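Local coordinates for sporulation and cell division protein SsgA (Streptomyces sp. Ag82_O1-9, PDB 6SLC) that probably takes part in controlling sporulation-specific cell division in streptomycetes, at residues S96-G100 with Q101-C105. Numbering follows the deposited sequence.
Sequences SRSHG and QGVVC
Gln-101 pairs with Ser-98 through two backbone hydrogen bonds. Ser-98 N gives to Gln-101 O at 2.9 Å. Gln-101 N returns a bond to Ser-98 O at 3.0 Å. These bonds close a type I' turn with His-99 and Gly-100 at its corners, both with positive phi. Gln-101 CB lies 3.7 Å from Ser-98 O. With CG anti to the backbone N (chi1 172°) and the chain extended beyond it, the amide is carried away from the preceding strand. A bound glycerol, probably from the crystallisation liquor, lies near this side chain.

Gly-102 faces Arg-97 in a non-hydrogen-bonded pair. The Arg-97 chain bends at chi3 (66°) and lays one guanidinium face over the peptide between Gln-101 and Gly-102, nearly parallel to it. Gly-102 N sits toward the rim of that face, 3.7 Å from Arg-97 NH2. Both nitrogens are donors, so no hydrogen bond forms between them.

This is a beta hairpin with a two-residue turn. It joins strand 91-98, outermost in the antiparallel sheet of this chain, to strand 101-109. Strand 114-120 lies on the other side of 101-109.

Val-103 forms the next hydrogen-bonded pair, with Ser-96. Val-103 N points straight at Ser-96 O, 3.0 Å away. Ser-96 N bonds back to Val-103 O with a more bent geometry, 138° at the hydrogen. The two methyls divide their neighbours: CG2 lies against the Ser-96 carbonyl, and CG1 is 3.7 Å from Ser-98 OG. That hydroxyl hydrogen-bonds Glu-118 OE1 on strand 114-120.

Cys-105 turns SG back to Ser-96 CB, a van der Waals contact of 3.9 Å, while its backbone pairs with Trp-94.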
ATOM      1  N   SER A  96       5.534 -31.320  -7.650  1.00 71.87           N
ATOM      2  CA  SER A  96       4.526 -32.399  -7.788  1.00 72.02           C
ATOM      3  C   SER A  96       3.721 -32.148  -9.060  1.00 68.50           C
ATOM      4  O   SER A  96       4.090 -31.226  -9.828  1.00 63.34           O
ATOM      5  CB  SER A  96       3.660 -32.463  -6.559  1.00 74.31           C
ATOM      6  OG  SER A  96       2.632 -33.418  -6.700  1.00 74.34           O
ATOM      7  N   ARG A  97       2.697 -32.958  -9.304  1.00 74.62           N
ATOM      8  CA  ARG A  97       1.781 -32.764 -10.456  1.00 87.91           C
ATOM      9  C   ARG A  97       0.355 -32.921  -9.946  1.00 89.24           C
ATOM     10  O   ARG A  97       0.160 -33.653  -8.962  1.00 83.37           O
ATOM     11  CB  ARG A  97       2.078 -33.745 -11.591  1.00 90.96           C
ATOM     12  CG  ARG A  97       3.547 -33.789 -11.980  1.00101.85           C
ATOM     13  CD  ARG A  97       3.739 -34.502 -13.298  1.00109.97           C
ATOM     14  NE  ARG A  97       3.148 -33.767 -14.407  1.00113.41           N
ATOM     15  CZ  ARG A  97       3.757 -32.804 -15.092  1.00104.58           C
ATOM     16  NH1 ARG A  97       4.987 -32.431 -14.778  1.00106.94           N
ATOM     17  NH2 ARG A  97       3.127 -32.206 -16.087  1.00101.74           N
ATOM     18  N   SER A  98      -0.587 -32.211 -10.556  1.00 91.86           N
ATOM     19  CA  SER A  98      -2.030 -32.389 -10.270  1.00 96.37           C
ATOM     20  C   SER A  98      -2.835 -31.932 -11.485  1.00 86.52           C
ATOM     21  O   SER A  98      -2.442 -30.939 -12.119  1.00 91.45           O
ATOM     22  CB  SER A  98      -2.431 -31.713  -8.979  1.00 97.86           C
ATOM     23  OG  SER A  98      -2.520 -30.305  -9.127  1.00106.16           O
ATOM     24  N   HIS A  99      -3.837 -32.730 -11.859  1.00 91.02           N
ATOM     25  CA  HIS A  99      -4.677 -32.539 -13.072  1.00 98.19           C
ATOM     26  C   HIS A  99      -3.771 -32.342 -14.295  1.00 97.52           C
ATOM     27  O   HIS A  99      -4.132 -31.538 -15.156  1.00 85.52           O
ATOM     28  CB  HIS A  99      -5.672 -31.404 -12.805  1.00 99.86           C
ATOM     29  CG  HIS A  99      -6.520 -31.692 -11.610  1.00109.14           C
ATOM     30  ND1 HIS A  99      -6.670 -30.811 -10.554  1.00114.80           N
ATOM     31  CD2 HIS A  99      -7.223 -32.795 -11.279  1.00109.37           C
ATOM     32  CE1 HIS A  99      -7.450 -31.350  -9.639  1.00107.39           C
ATOM     33  NE2 HIS A  99      -7.807 -32.565 -10.063  1.00107.65           N
ATOM     34  N   GLY A 100      -2.638 -33.059 -14.345  1.00100.31           N
ATOM     35  CA  GLY A 100      -1.688 -33.081 -15.477  1.00 95.18           C
ATOM     36  C   GLY A 100      -0.903 -31.787 -15.649  1.00 97.33           C
ATOM     37  O   GLY A 100      -0.397 -31.534 -16.759  1.00100.98           O
ATOM     38  N   GLN A 101      -0.788 -30.973 -14.601  1.00 95.27           N
ATOM     39  CA  GLN A 101      -0.002 -29.709 -14.626  1.00 85.76           C
ATOM     40  C   GLN A 101       1.041 -29.807 -13.510  1.00 83.50           C
ATOM     41  O   GLN A 101       0.730 -30.413 -12.446  1.00 85.91           O
ATOM     42  CB  GLN A 101      -0.970 -28.529 -14.502  1.00 84.80           C
ATOM     43  CG  GLN A 101      -0.338 -27.152 -14.322  1.00 85.04           C
ATOM     44  CD  GLN A 101      -1.362 -26.097 -13.949  1.00 81.42           C
ATOM     45  OE1 GLN A 101      -2.199 -26.293 -13.067  1.00 72.98           O
ATOM     46  NE2 GLN A 101      -1.308 -24.951 -14.613  1.00 65.68           N
ATOM     47  N   GLY A 102       2.268 -29.376 -13.810  1.00 76.95           N
ATOM     48  CA  GLY A 102       3.333 -29.223 -12.806  1.00 76.08           C
ATOM     49  C   GLY A 102       2.943 -28.173 -11.778  1.00 73.42           C
ATOM     50  O   GLY A 102       2.516 -27.082 -12.177  1.00 72.60           O
ATOM     51  N   VAL A 103       3.052 -28.506 -10.492  1.00 70.42           N
ATOM     52  CA  VAL A 103       2.682 -27.605  -9.370  1.00 71.28           C
ATOM     53  C   VAL A 103       3.816 -27.595  -8.351  1.00 69.82           C
ATOM     54  O   VAL A 103       4.587 -28.566  -8.293  1.00 64.68           O
ATOM     55  CB  VAL A 103       1.357 -28.026  -8.714  1.00 71.45           C
ATOM     56  CG1 VAL A 103       0.197 -27.890  -9.689  1.00 70.56           C
ATOM     57  CG2 VAL A 103       1.452 -29.431  -8.137  1.00 73.64           C
ATOM     58  N   VAL A 104       3.913 -26.510  -7.597  1.00 70.24           N
ATOM     59  CA  VAL A 104       4.741 -26.451  -6.370  1.00 66.51           C
ATOM     60  C   VAL A 104       3.759 -26.486  -5.203  1.00 68.24           C
ATOM     61  O   VAL A 104       2.814 -25.677  -5.173  1.00 70.59           O
ATOM     62  CB  VAL A 104       5.652 -25.216  -6.376  1.00 64.53           C
ATOM     63  CG1 VAL A 104       6.359 -25.016  -5.054  1.00 62.42           C
ATOM     64  CG2 VAL A 104       6.662 -25.303  -7.501  1.00 69.51           C
ATOM     65  N   CYS A 105       3.931 -27.461  -4.321  1.00 68.81           N
ATOM     66  CA  CYS A 105       3.099 -27.616  -3.111  1.00 68.35           C
ATOM     67  C   CYS A 105       3.715 -26.733  -2.026  1.00 63.69           C
ATOM     68  O   CYS A 105       4.942 -26.777  -1.864  1.00 66.48           O
ATOM     69  CB  CYS A 105       2.998 -29.086  -2.729  1.00 71.13           C
ATOM     70  SG  CYS A 105       2.028 -30.078  -3.903  1.00 76.19           S
TER